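Local structure of exodeoxyribonuclease III (Methanosarcina mazei, 5J8N) at residues Lys20-Leu25 with Asp32-Gln37; Val71-Lys76 with Thr100-Phe105; Lys81-Met86 with Leu133-Ala138; Asn153-His156 with Asp160-Arg163; Phe193-Pro198 with Asn229-Val234. The protein probably acts as a magnesium-dependent DNA repair nuclease, with apurinic/apyrimidinic endonuclease and 3'-5' exonuclease activity as in its exonuclease III relatives. The protein carries 3 engineered substitutions. All coordinates share one frame; numbering follows the deposited sequence. Where two conformers were deposited one is given.

Contact 1: residues Lys20-Leu25 with Asp32-Gln37; sequences KGFLDL and DIVCVQ
Phe22 and Val36 make the closest approach of this contact: ring carbon CE1 of Phe22 lies 3.3 Å from Val36 CG1, a short distance for two apolar carbons, with the valine coming in perpendicular to the phenylalanine side chain. The same CE1 reaches Val34 CG1 at 3.8 Å, and this methyl sits at the ring's edge, near its plane. Leu25 adds a third point, its CD2 branch 3.9 Å from Val34 CG1, the leucine and the valine running antiparallel, past one another. No hydrogen bond joins the segments. With CG anti to the backbone N (chi1 174°), the Phe22 ring is carried off the helix toward the strand. Here the short helix 22-27 packs on one face of strand 33-37, an inner strand of a mixed sheet in this DNase I-like fold; alternate residues Val34 and Val36 face the helix, while Cys35 points away from it. Cutting the Phe22 ring back to an alanine is likely to leave a gap beside the CG1 methyls of Val34 and Val36. Further out, Trp9 of strand 3-10 touches Phe22 and Ile243 touches Leu25. Gly21 is the N-cap of the helix, and its carbonyl O accepts from Leu25 N at 2.9 Å.

Contact 2: residues Val71-Lys76 with Thr100-Phe105; sequences VGTFSK and TDYEDF
Tyr102 and Ser75 form the one direct hydrogen bond between the segments: the phenol OH of Tyr102 donates to Ser75 OG at 2.8 Å. The serine oxygen lies at the edge of the ring, near its plane. Ser75 OG is also bonded to the carbonyl O of Asn77, so the hydroxyl is held from two places. A torsion of 56° sets Ser75 OG between its own backbone N and carbonyl carbon, from where it meets the phenol.

A second polar link passes through water 1, which lies 2.8 Å from Thr73 OG1 and 2.9 Å from Thr100 OG1. Thr73 OG1 has a further partner in Asn109 ND2 of strand 106-111. These bonds span the interior between strands 71-75 and 97-101, which belong to the two sheets packed face to face in the four-layered alpha/beta sandwich of the DNase I-like fold. All four touching residues are buried, which makes the water and the hydroxyls an internal polar network.

Van der Waals contact is sparser: the Thr73 CG2 methyl is 3.9 Å from Tyr102 OH and 4.0 Å from Thr100 OG1, the two threonines meeting tip to tip. With a phenylalanine in place of Tyr102 the OH is gone, and buried Ser75 OG would probably be left without a donor on the side the phenol now fills. At the base of the tyrosine, its backbone N donates to Phe105 O at 2.8 Å, closing the beta hairpin between strands 97-101 and 106-111.

Contact 3: residues Lys81-Met86 with Leu133-Ala138; sequences KLEKGM and LDYANA
Met86 and Tyr135 form a Met-aromatic contact where the end of edge strand 81-84 meets helix 119-141, a helix lying over the outer side of a sheet in the DNase I-like fold. The touching residues are only partly exposed, and the contact lies near the protein surface.

Met86 CG sits over one face of the Tyr135 ring, 4.3 Å from its centroid and 25° off the normal, a CH-pi approach offset toward the rim. The sulfur is more oblique: SD is 5.1 Å from the centroid and 37° off the normal. Beside them, Met86 CB packs 3.8 Å from Tyr135 CD2, and the methionine carbonyl O lies 3.6 Å from CE2 of the same ring. The first torsion of Tyr135 is trans to its backbone N, which sends the ring from the helix toward the strand end. Phe97 of strand 97-101 meets this ring edge-to-face.

The phenol end is polar. Arg99 NH1 is hydrogen-bonded to Tyr135 OH. Glu83 comes across the phenol end at a slant, its carboxylate plane turned 77° from the ring, and its OE2 forms a salt bridge with Lys81 NZ. Water 2 joins the two sides: it accepts from Tyr135 OH at 2.6 Å and donates both to Glu83 OE1, at 2.5 Å, and to the backbone carbonyl Gly85 O, at 2.8 Å.

Contact 4: residues Asn153-His156 with Asp160-Arg163; sequences NTAH and DLAR
The chain doubles back within a loop between strand 146-149 and helix 175-186, bringing Ala155 and Asp160 to a CA-CA distance of 5.3 Å without regular helix or strand pairing. Ala155 is central to the side-chain contact: its CB is 3.7 Å from the carbonyl O of Asp160 and 3.8 Å from Asp160 CB. On the Leu161 side the same methyl meets CD2 of the leucine at 4.2 Å. Trp219 and Phe173 also touch both Ala155 and Leu161.

Asp160 OD2 approaches His156 from the base of the side chain, 3.5 Å from CB and oblique to the imidazole. A chi1 of -174° swings the imidazole to the side opposite its own backbone N and away from the aspartate, and its NE2 is hydrogen-bonded to Asp182 OD1. The Asp160 carboxylate divides its work: OD2 accepts from the backbone N of Lys157, while OD1 forms salt bridges with Arg194 and Arg220. Two arginines on one oxygen would probably stabilise its negative charge in this buried setting. Asn153, two residues before Ala155, is predicted to bind magnesium and to stabilise the transition state. The loop follows the predicted catalytic Asp151, in the DNase I-like fold of the AP/ExoA family.

Contact 5: residues Phe193-Pro198 with Asn229-Val234; sequences FRMFNP and NLRENV
Met195 and Arg231 mark the nearest backbone approach, their CA atoms 8.7 Å apart, where the weakly bonded helix at about 193-196 faces the 3-10 segment 229-233. At this separation the side chains make the junction, and no hydrogen bond crosses it.

Met195 has the most surface covered here. Its chain bends at the last torsion (chi3 68°), which brings the terminal methyl CE to 3.7 Å from the carbonyl O of Arg231 and 4.0 Å from Val234 CB. The aliphatic CG of Arg231 also lies 4.1 Å from this methyl. The guanidinium of that arginine is engaged apart from the methionine, its NE in a salt bridge with Glu228. Leu190 of strand 189-191 touches both Met195 and Arg231, joining the two from a neighbouring strand.

Phe196 crosses Val234 obliquely, with CE2 3.7 Å from the CG1 methyl. The edge of its ring is turned to the backbone as well: Val234 O lies in the ring plane, 3.5 Å from CZ. Met195 CB backs one face of the same ring, while Met195 CE and the ring edge each touch Val234. Within 193-198, Arg194 NH1 donates to Asn197 O at 2.9 Å in a fairly straight bond (164°), holding the guanidinium beside the residues that leave the helix.

Phe196 is exposed whereas Val234 is buried at the start of strand 234-239, so the contact grades from the surface into the interior. Methyl, ring-edge and methylene groups meet one another and the carbonyl oxygens of Arg231 and Val234, which implies mostly van der Waals contact, with the arginine charges answered by partners outside the interface.

How the contacts relate
Contacts 1 and 2 share a sheet: strands 33-37 and 71-75 are neighbours, with Val34 O to Phe74 N and Val36 N to Gly72 O both at 2.8 Å as probable hydrogen bonds. Contact 2 joins contact 3 in the other sheet, with a probable hydrogen bond of 2.9 Å between Asp101 N and Lys81 O. Contacts 4 and 5 meet through the salt bridge of Asp160 OD1 with Arg194 NH2, at 2.9 Å, though centred 20 Å apart. Val36 of contact 1 has its side chain about 12 Å from the magnesium ion bound by Asn12 and Glu38. Contact 4 holds Asn153, predicted to bind magnesium and stabilise the transition state; contact 5 lies away from such sites.

Contact 1: residues Lys20-Leu25 with Asp32-Gln37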
# COMPACT_ATOMS: atom_id res chain seq x y z
N LYS A 20 -3.06 -9.38 -17.02
CA LYS A 20 -1.74 -8.82 -17.30
C LYS A 20 -0.73 -9.24 -16.26
O LYS A 20 0.26 -8.56 -16.04
CB LYS A 20 -1.81 -7.29 -17.35
CG LYS A 20 -2.62 -6.78 -18.44
CD LYS A 20 -2.05 -7.23 -19.73
CE LYS A 20 -2.64 -6.48 -20.87
NZ LYS A 20 -1.90 -6.84 -22.13
N GLY A 21 -1.00 -10.35 -15.62
CA GLY A 21 0.02 -10.94 -14.78
C GLY A 21 -0.32 -11.06 -13.32
O GLY A 21 0.46 -11.70 -12.56
N PHE A 22 -1.36 -10.37 -12.84
CA PHE A 22 -1.62 -10.46 -11.43
C PHE A 22 -1.86 -11.91 -11.02
O PHE A 22 -1.38 -12.34 -9.95
CB PHE A 22 -2.80 -9.58 -10.99
CG PHE A 22 -3.13 -9.80 -9.55
CD1 PHE A 22 -2.25 -9.33 -8.59
CD2 PHE A 22 -4.18 -10.65 -9.20
CE1 PHE A 22 -2.45 -9.63 -7.25
CE2 PHE A 22 -4.40 -10.91 -7.84
CZ PHE A 22 -3.54 -10.43 -6.92
N LEU A 23 -2.60 -12.68 -11.81
CA LEU A 23 -2.86 -14.05 -11.45
C LEU A 23 -1.56 -14.82 -11.44
O LEU A 23 -1.35 -15.71 -10.59
CB LEU A 23 -3.85 -14.68 -12.42
CG LEU A 23 -4.94 -15.58 -11.91
CD1 LEU A 23 -5.76 -14.86 -10.86
CD2 LEU A 23 -5.76 -15.87 -13.16
N ASP A 24 -0.67 -14.53 -12.39
CA ASP A 24 0.62 -15.24 -12.37
C ASP A 24 1.35 -14.98 -11.06
O ASP A 24 1.93 -15.91 -10.45
CB ASP A 24 1.53 -14.82 -13.54
CG ASP A 24 0.93 -15.09 -14.91
OD1 ASP A 24 0.02 -15.94 -15.05
OD2 ASP A 24 1.41 -14.42 -15.82
N LEU A 25 1.32 -13.72 -10.61
CA LEU A 25 2.03 -13.37 -9.39
C LEU A 25 1.44 -14.13 -8.22
O LEU A 25 2.15 -14.68 -7.38
CB LEU A 25 1.93 -11.87 -9.16
CG LEU A 25 2.57 -11.23 -7.95
CD1 LEU A 25 2.87 -9.74 -8.23
CD2 LEU A 25 1.63 -11.38 -6.81
N ASP A 32 3.89 -14.96 0.84
CA ASP A 32 3.00 -15.35 1.92
C ASP A 32 1.76 -14.45 2.02
O ASP A 32 0.70 -14.91 2.41
CB ASP A 32 3.73 -15.35 3.26
CG ASP A 32 4.88 -16.33 3.25
OD1 ASP A 32 4.62 -17.53 3.38
OD2 ASP A 32 6.04 -15.92 3.07
N ILE A 33 1.95 -13.19 1.70
CA ILE A 33 0.87 -12.21 1.71
C ILE A 33 0.97 -11.38 0.49
O ILE A 33 2.07 -10.93 0.13
CB ILE A 33 0.95 -11.33 2.98
CG1 ILE A 33 0.91 -12.19 4.25
CG2 ILE A 33 -0.18 -10.27 2.95
CD1 ILE A 33 1.14 -11.35 5.55
N VAL A 34 -0.16 -11.22 -0.21
CA VAL A 34 -0.23 -10.35 -1.42
C VAL A 34 -1.35 -9.33 -1.14
O VAL A 34 -2.51 -9.73 -0.97
CB VAL A 34 -0.57 -11.18 -2.66
CG1 VAL A 34 -0.73 -10.27 -3.91
CG2 VAL A 34 0.49 -12.27 -2.92
N CYS A 35 -0.96 -8.09 -1.09
CA CYS A 35 -1.92 -6.98 -0.89
C CYS A 35 -2.10 -6.25 -2.20
O CYS A 35 -1.09 -5.88 -2.85
CB CYS A 35 -1.44 -5.99 0.19
SG CYS A 35 -1.45 -6.72 1.84
N VAL A 36 -3.34 -5.95 -2.58
CA VAL A 36 -3.63 -5.16 -3.78
C VAL A 36 -4.41 -3.93 -3.37
O VAL A 36 -5.28 -3.95 -2.45
CB VAL A 36 -4.36 -5.98 -4.86
CG1 VAL A 36 -3.42 -7.07 -5.43
CG2 VAL A 36 -5.68 -6.56 -4.38
N GLN A 37 -4.11 -2.83 -4.05
CA GLN A 37 -4.89 -1.58 -3.91
C GLN A 37 -5.46 -1.15 -5.23
O GLN A 37 -4.95 -1.42 -6.33
CB GLN A 37 -4.05 -0.44 -3.32
CG GLN A 37 -3.41 -0.83 -1.99
CD GLN A 37 -2.05 -1.47 -2.19
OE1 GLN A 37 -1.32 -1.11 -3.12
NE2 GLN A 37 -1.68 -2.39 -1.32

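Contact 2: residues Val71-Lys76 with Thr100-Phe105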
# COMPACT_ATOMS: atom_id res chain seq x y z
N VAL A 71 -9.65 -2.41 -1.86
CA VAL A 71 -8.37 -3.09 -1.54
C VAL A 71 -8.63 -4.55 -1.18
O VAL A 71 -9.75 -4.91 -0.81
CB VAL A 71 -7.59 -2.42 -0.38
CG1 VAL A 71 -7.25 -0.98 -0.67
CG2 VAL A 71 -8.33 -2.52 0.96
N GLY A 72 -7.60 -5.39 -1.32
CA GLY A 72 -7.76 -6.80 -0.93
C GLY A 72 -6.43 -7.35 -0.45
O GLY A 72 -5.35 -6.86 -0.81
N THR A 73 -6.55 -8.38 0.37
CA THR A 73 -5.39 -9.07 0.95
C THR A 73 -5.59 -10.55 0.77
O THR A 73 -6.60 -11.12 1.14
CB THR A 73 -5.26 -8.75 2.44
OG1 THR A 73 -4.96 -7.36 2.55
CG2 THR A 73 -4.15 -9.57 3.12
N PHE A 74 -4.57 -11.18 0.20
CA PHE A 74 -4.43 -12.64 0.12
C PHE A 74 -3.37 -13.12 1.09
O PHE A 74 -2.31 -12.51 1.16
CB PHE A 74 -3.98 -13.06 -1.29
CG PHE A 74 -4.91 -12.67 -2.38
CD1 PHE A 74 -4.86 -11.37 -2.93
CD2 PHE A 74 -5.79 -13.59 -2.90
CE1 PHE A 74 -5.71 -11.02 -4.00
CE2 PHE A 74 -6.66 -13.26 -3.94
CZ PHE A 74 -6.59 -11.96 -4.48
N SER A 75 -3.61 -14.22 1.79
CA SER A 75 -2.56 -14.74 2.66
C SER A 75 -2.66 -16.23 2.74
O SER A 75 -3.74 -16.84 2.78
CB SER A 75 -2.56 -14.10 4.08
OG SER A 75 -3.80 -14.26 4.71
N LYS A 76 -1.49 -16.86 2.85
CA LYS A 76 -1.45 -18.30 3.02
C LYS A 76 -2.02 -18.73 4.38
O LYS A 76 -2.65 -19.78 4.46
CB LYS A 76 -0.00 -18.84 2.87
CG LYS A 76 0.55 -18.62 1.47
CD LYS A 76 1.90 -19.34 1.28
CE LYS A 76 2.47 -19.08 -0.11
NZ LYS A 76 3.67 -19.97 -0.32
N THR A 100 -5.93 -7.01 8.62
CA THR A 100 -5.89 -8.44 8.90
C THR A 100 -4.82 -8.67 9.96
O THR A 100 -3.65 -8.32 9.72
CB THR A 100 -5.57 -9.27 7.61
OG1 THR A 100 -4.41 -8.72 7.00
CG2 THR A 100 -6.74 -9.22 6.64
N ASP A 101 -5.18 -9.28 11.08
CA ASP A 101 -4.20 -9.56 12.15
C ASP A 101 -3.67 -10.94 11.95
O ASP A 101 -4.46 -11.87 11.70
CB ASP A 101 -4.85 -9.45 13.54
CG ASP A 101 -5.29 -8.03 13.87
OD1 ASP A 101 -5.22 -7.12 13.02
OD2 ASP A 101 -5.64 -7.84 15.04
N TYR A 102 -2.36 -11.10 12.16
CA TYR A 102 -1.75 -12.44 12.21
C TYR A 102 -1.15 -12.67 13.58
O TYR A 102 -1.15 -11.76 14.44
CB TYR A 102 -0.72 -12.58 11.09
CG TYR A 102 -1.38 -12.41 9.75
CD1 TYR A 102 -2.08 -13.48 9.16
CD2 TYR A 102 -1.39 -11.18 9.11
CE1 TYR A 102 -2.78 -13.30 7.95
CE2 TYR A 102 -2.06 -10.99 7.90
CZ TYR A 102 -2.75 -12.06 7.33
OH TYR A 102 -3.47 -11.88 6.16
N GLU A 103 -0.66 -13.89 13.85
CA GLU A 103 -0.15 -14.15 15.19
C GLU A 103 1.00 -13.21 15.51
O GLU A 103 1.11 -12.81 16.66
CB GLU A 103 0.34 -15.60 15.34
CG GLU A 103 -0.73 -16.67 15.18
CD GLU A 103 -1.74 -16.68 16.32
OE1 GLU A 103 -1.55 -15.93 17.30
OE2 GLU A 103 -2.73 -17.44 16.21
N ASP A 104 1.80 -12.83 14.52
CA ASP A 104 3.01 -12.08 14.79
C ASP A 104 2.92 -10.57 14.54
O ASP A 104 3.82 -9.82 14.94
CB ASP A 104 4.16 -12.63 13.95
CG ASP A 104 4.56 -14.05 14.36
OD1 ASP A 104 5.03 -14.19 15.51
OD2 ASP A 104 4.39 -14.96 13.52
N PHE A 105 1.84 -10.09 13.93
CA PHE A 105 1.73 -8.67 13.65
C PHE A 105 0.37 -8.36 13.12
O PHE A 105 -0.35 -9.26 12.65
CB PHE A 105 2.79 -8.19 12.62
CG PHE A 105 2.74 -8.91 11.27
CD1 PHE A 105 3.41 -10.11 11.12
CD2 PHE A 105 2.01 -8.40 10.22
CE1 PHE A 105 3.37 -10.79 9.90
CE2 PHE A 105 1.99 -9.07 8.97
CZ PHE A 105 2.65 -10.25 8.82
O HOH W 1 -4.79 -6.51 5.17

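Contact 3: residues Lys81-Met86 with Leu133-Ala138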
# COMPACT_ATOMS: atom_id res chain seq x y z
N LYS A 81 -8.02 -11.91 12.92
CA LYS A 81 -9.01 -10.80 12.98
C LYS A 81 -9.00 -10.12 11.64
O LYS A 81 -7.95 -9.97 10.99
CB LYS A 81 -8.64 -9.80 14.10
CG LYS A 81 -9.70 -8.76 14.40
CD LYS A 81 -9.33 -7.90 15.66
CE LYS A 81 -10.54 -7.79 16.58
NZ LYS A 81 -11.75 -7.23 15.87
N LEU A 82 -10.20 -9.70 11.24
CA LEU A 82 -10.43 -9.04 9.97
C LEU A 82 -11.28 -7.80 10.26
O LEU A 82 -12.36 -7.96 10.87
CB LEU A 82 -11.18 -10.01 9.01
CG LEU A 82 -11.75 -9.37 7.75
CD1 LEU A 82 -10.62 -8.94 6.82
CD2 LEU A 82 -12.63 -10.43 7.12
N GLU A 83 -10.82 -6.62 9.83
CA GLU A 83 -11.64 -5.42 9.98
C GLU A 83 -11.55 -4.59 8.73
O GLU A 83 -10.45 -4.30 8.23
CB GLU A 83 -11.21 -4.58 11.20
CG GLU A 83 -11.34 -5.37 12.47
CD GLU A 83 -11.14 -4.53 13.72
OE1 GLU A 83 -10.87 -3.33 13.60
OE2 GLU A 83 -11.27 -5.09 14.82
N LYS A 84 -12.73 -4.30 8.21
CA LYS A 84 -12.85 -3.50 7.01
C LYS A 84 -13.16 -2.11 7.50
O LYS A 84 -14.25 -1.85 8.02
CB LYS A 84 -13.91 -4.08 6.08
CG LYS A 84 -13.52 -5.46 5.56
CD LYS A 84 -14.65 -6.15 4.84
CE LYS A 84 -14.19 -7.50 4.28
NZ LYS A 84 -15.24 -8.20 3.48
N GLY A 85 -12.15 -1.26 7.44
CA GLY A 85 -12.31 0.15 7.68
C GLY A 85 -11.74 0.48 9.04
O GLY A 85 -11.53 -0.39 9.93
N MET A 86 -11.52 1.78 9.26
CA MET A 86 -11.04 2.29 10.53
C MET A 86 -12.12 2.52 11.57
O MET A 86 -11.83 2.84 12.73
CB MET A 86 -10.30 3.62 10.32
CG MET A 86 -9.01 3.48 9.63
SD MET A 86 -8.09 5.06 9.40
CE MET A 86 -8.94 5.85 8.02
N LEU A 133 -3.27 8.06 11.21
CA LEU A 133 -2.18 8.15 12.18
C LEU A 133 -2.73 7.90 13.58
O LEU A 133 -2.12 7.17 14.38
CB LEU A 133 -1.51 9.52 12.08
CG LEU A 133 -0.33 9.68 13.05
CD1 LEU A 133 0.63 8.51 12.93
CD2 LEU A 133 0.32 11.03 12.76
N ASP A 134 -3.90 8.43 13.88
CA ASP A 134 -4.45 8.19 15.21
C ASP A 134 -4.80 6.73 15.41
O ASP A 134 -4.59 6.17 16.51
CB ASP A 134 -5.69 9.07 15.46
CG ASP A 134 -5.35 10.55 15.65
OD1 ASP A 134 -4.17 10.90 15.86
OD2 ASP A 134 -6.25 11.38 15.56
N TYR A 135 -5.34 6.09 14.40
CA TYR A 135 -5.67 4.69 14.44
C TYR A 135 -4.44 3.84 14.67
O TYR A 135 -4.46 2.97 15.57
CB TYR A 135 -6.37 4.29 13.14
CG TYR A 135 -6.83 2.89 13.08
CD1 TYR A 135 -5.94 1.86 12.78
CD2 TYR A 135 -8.17 2.57 13.34
CE1 TYR A 135 -6.39 0.53 12.71
CE2 TYR A 135 -8.62 1.25 13.28
CZ TYR A 135 -7.71 0.25 12.94
OH TYR A 135 -8.18 -1.05 12.88
N ALA A 136 -3.39 4.05 13.88
CA ALA A 136 -2.17 3.26 14.04
C ALA A 136 -1.57 3.54 15.39
O ALA A 136 -1.17 2.58 16.08
CB ALA A 136 -1.25 3.61 12.92
N ASN A 137 -1.53 4.80 15.84
CA ASN A 137 -0.91 5.09 17.12
C ASN A 137 -1.65 4.41 18.26
O ASN A 137 -1.04 3.98 19.21
CB ASN A 137 -0.82 6.60 17.32
CG ASN A 137 0.33 7.23 16.52
OD1 ASN A 137 1.18 6.55 15.99
ND2 ASN A 137 0.35 8.56 16.48
N ALA A 138 -2.98 4.30 18.19
CA ALA A 138 -3.69 3.64 19.25
C ALA A 138 -3.30 2.17 19.32
O ALA A 138 -3.11 1.66 20.43
CB ALA A 138 -5.22 3.82 19.07
O HOH W 2 -10.70 -1.11 12.49

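Contact 4: residues Asn153-His156 with Asp160-Arg163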
# COMPACT_ATOMS: atom_id res chain seq x y z
N ASN A 153 0.33 7.68 -2.10
CA ASN A 153 0.04 8.78 -3.03
C ASN A 153 0.82 10.05 -2.71
O ASN A 153 0.43 11.14 -3.14
CB ASN A 153 -1.48 9.07 -3.12
CG ASN A 153 -2.12 8.36 -4.30
OD1 ASN A 153 -1.63 8.47 -5.42
ND2 ASN A 153 -3.16 7.56 -4.04
N THR A 154 1.99 9.87 -2.06
CA THR A 154 2.93 10.96 -1.80
C THR A 154 4.34 10.44 -1.88
O THR A 154 4.59 9.31 -1.41
CB THR A 154 2.69 11.58 -0.37
OG1 THR A 154 1.36 12.11 -0.30
CG2 THR A 154 3.66 12.72 -0.07
N ALA A 155 5.23 11.21 -2.52
CA ALA A 155 6.67 10.95 -2.50
C ALA A 155 7.25 11.74 -1.34
O ALA A 155 7.12 12.96 -1.29
CB ALA A 155 7.31 11.39 -3.87
N HIS A 156 7.91 11.03 -0.41
CA HIS A 156 8.25 11.65 0.87
C HIS A 156 9.28 12.76 0.70
O HIS A 156 9.08 13.90 1.19
CB HIS A 156 8.77 10.56 1.81
CG HIS A 156 9.02 11.05 3.19
ND1 HIS A 156 9.71 10.28 4.11
CD2 HIS A 156 8.71 12.21 3.81
CE1 HIS A 156 9.80 10.96 5.25
NE2 HIS A 156 9.21 12.13 5.09
N ASP A 160 12.69 10.80 -3.62
CA ASP A 160 11.62 9.85 -3.95
C ASP A 160 10.89 10.15 -5.25
O ASP A 160 9.92 9.47 -5.58
CB ASP A 160 10.64 9.79 -2.79
CG ASP A 160 11.29 9.21 -1.56
OD1 ASP A 160 11.85 8.09 -1.70
OD2 ASP A 160 11.28 9.82 -0.47
N LEU A 161 11.35 11.10 -6.05
CA LEU A 161 10.83 11.23 -7.41
C LEU A 161 11.89 11.80 -8.33
O LEU A 161 12.85 12.43 -7.90
CB LEU A 161 9.52 12.07 -7.47
CG LEU A 161 9.60 13.59 -7.29
CD1 LEU A 161 8.21 14.24 -7.61
CD2 LEU A 161 9.98 13.92 -5.82
N ALA A 162 11.72 11.55 -9.63
CA ALA A 162 12.71 11.99 -10.59
C ALA A 162 12.74 13.48 -10.85
O ALA A 162 13.80 14.01 -11.17
CB ALA A 162 12.52 11.25 -11.93
N ARG A 163 11.59 14.15 -10.76
CA ARG A 163 11.50 15.57 -11.08
C ARG A 163 10.90 16.36 -9.95
O ARG A 163 9.80 16.94 -10.10
CB ARG A 163 10.67 15.75 -12.35
CG ARG A 163 11.15 14.87 -13.51
CD ARG A 163 12.45 15.37 -14.12
NE ARG A 163 12.47 15.04 -15.55
CZ ARG A 163 13.24 14.10 -16.10
NH1 ARG A 163 14.08 13.41 -15.35
NH2 ARG A 163 13.16 13.87 -17.40

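Contact 5: residues Phe193-Pro198 with Asn229-Val234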
# COMPACT_ATOMS: atom_id res chain seq x y z
N PHE A 193 11.84 0.37 2.96
CA PHE A 193 12.83 0.44 1.89
C PHE A 193 14.07 1.18 2.29
O PHE A 193 15.19 0.77 2.00
CB PHE A 193 12.20 1.06 0.66
CG PHE A 193 13.10 1.00 -0.55
CD1 PHE A 193 13.31 -0.20 -1.21
CD2 PHE A 193 13.75 2.15 -0.97
CE1 PHE A 193 14.17 -0.27 -2.31
CE2 PHE A 193 14.61 2.13 -2.07
CZ PHE A 193 14.84 0.90 -2.74
N ARG A 194 13.88 2.28 3.03
CA ARG A 194 14.98 3.13 3.48
C ARG A 194 15.76 2.57 4.67
O ARG A 194 16.82 3.08 5.01
CB ARG A 194 14.45 4.54 3.80
CG ARG A 194 13.93 5.29 2.58
CD ARG A 194 14.96 5.37 1.43
NE ARG A 194 14.41 6.14 0.31
CZ ARG A 194 14.97 6.12 -0.90
NH1 ARG A 194 16.01 5.33 -1.15
NH2 ARG A 194 14.44 6.84 -1.86
N MET A 195 15.28 1.48 5.27
CA MET A 195 16.11 0.77 6.25
C MET A 195 17.35 0.20 5.60
O MET A 195 18.35 0.02 6.28
CB MET A 195 15.34 -0.37 6.91
CG MET A 195 14.23 0.14 7.82
SD MET A 195 13.21 -1.20 8.44
CE MET A 195 14.42 -2.00 9.50
N PHE A 196 17.32 -0.07 4.29
CA PHE A 196 18.45 -0.76 3.66
C PHE A 196 19.04 -0.00 2.46
O PHE A 196 20.19 -0.22 2.12
CB PHE A 196 18.03 -2.16 3.16
CG PHE A 196 17.43 -3.03 4.23
CD1 PHE A 196 18.21 -3.74 5.12
CD2 PHE A 196 16.07 -3.13 4.30
CE1 PHE A 196 17.62 -4.53 6.09
CE2 PHE A 196 15.47 -3.89 5.26
CZ PHE A 196 16.25 -4.62 6.14
N ASN A 197 18.25 0.86 1.82
CA ASN A 197 18.67 1.47 0.57
C ASN A 197 18.43 2.96 0.56
O ASN A 197 17.27 3.39 0.52
CB ASN A 197 17.93 0.81 -0.60
CG ASN A 197 18.51 1.25 -1.96
OD1 ASN A 197 19.19 2.28 -2.06
ND2 ASN A 197 18.31 0.43 -2.98
N PRO A 198 19.51 3.74 0.60
CA PRO A 198 19.41 5.20 0.61
C PRO A 198 19.37 5.85 -0.76
O PRO A 198 19.28 7.09 -0.81
CB PRO A 198 20.71 5.60 1.31
CG PRO A 198 21.68 4.59 0.83
CD PRO A 198 20.91 3.29 0.79
N ASN A 229 9.03 -1.36 16.89
CA ASN A 229 9.23 -2.64 17.56
C ASN A 229 9.44 -3.82 16.57
O ASN A 229 9.90 -4.88 17.02
CB ASN A 229 8.08 -2.98 18.52
CG ASN A 229 6.72 -3.02 17.84
OD1 ASN A 229 6.61 -2.99 16.62
ND2 ASN A 229 5.66 -3.12 18.65
N LEU A 230 9.25 -3.61 15.27
CA LEU A 230 9.55 -4.63 14.26
C LEU A 230 10.92 -4.47 13.57
O LEU A 230 11.28 -5.28 12.70
CB LEU A 230 8.46 -4.62 13.20
CG LEU A 230 7.15 -5.32 13.61
CD1 LEU A 230 6.09 -5.08 12.57
CD2 LEU A 230 7.39 -6.83 13.72
N ARG A 231 11.72 -3.51 14.01
CA ARG A 231 13.00 -3.21 13.32
C ARG A 231 13.85 -4.46 13.12
O ARG A 231 14.29 -4.68 11.98
CB ARG A 231 13.81 -2.17 14.10
CG ARG A 231 15.19 -1.86 13.48
CD ARG A 231 16.00 -0.95 14.42
NE ARG A 231 15.42 0.39 14.57
CZ ARG A 231 15.59 1.35 13.68
NH1 ARG A 231 16.29 1.09 12.58
NH2 ARG A 231 15.05 2.55 13.87
N GLU A 232 14.01 -5.30 14.14
CA GLU A 232 14.96 -6.40 14.03
C GLU A 232 14.33 -7.57 13.26
O GLU A 232 15.03 -8.52 12.88
CB GLU A 232 15.39 -6.87 15.40
CG GLU A 232 15.93 -5.76 16.27
CD GLU A 232 17.00 -4.92 15.59
OE1 GLU A 232 17.82 -5.48 14.83
OE2 GLU A 232 17.04 -3.70 15.85
N ASN A 233 13.02 -7.51 13.06
CA ASN A 233 12.32 -8.54 12.27
C ASN A 233 12.36 -8.34 10.77
O ASN A 233 12.05 -9.27 10.01
CB ASN A 233 10.86 -8.63 12.72
CG ASN A 233 10.77 -8.98 14.18
OD1 ASN A 233 10.44 -8.10 15.01
ND2 ASN A 233 11.08 -10.21 14.54
N VAL A 234 12.66 -7.12 10.34
CA VAL A 234 12.68 -6.84 8.91
C VAL A 234 13.99 -7.30 8.30
O VAL A 234 15.07 -6.82 8.65
CB VAL A 234 12.50 -5.34 8.60
CG1 VAL A 234 12.48 -5.13 7.09
CG2 VAL A 234 11.24 -4.77 9.23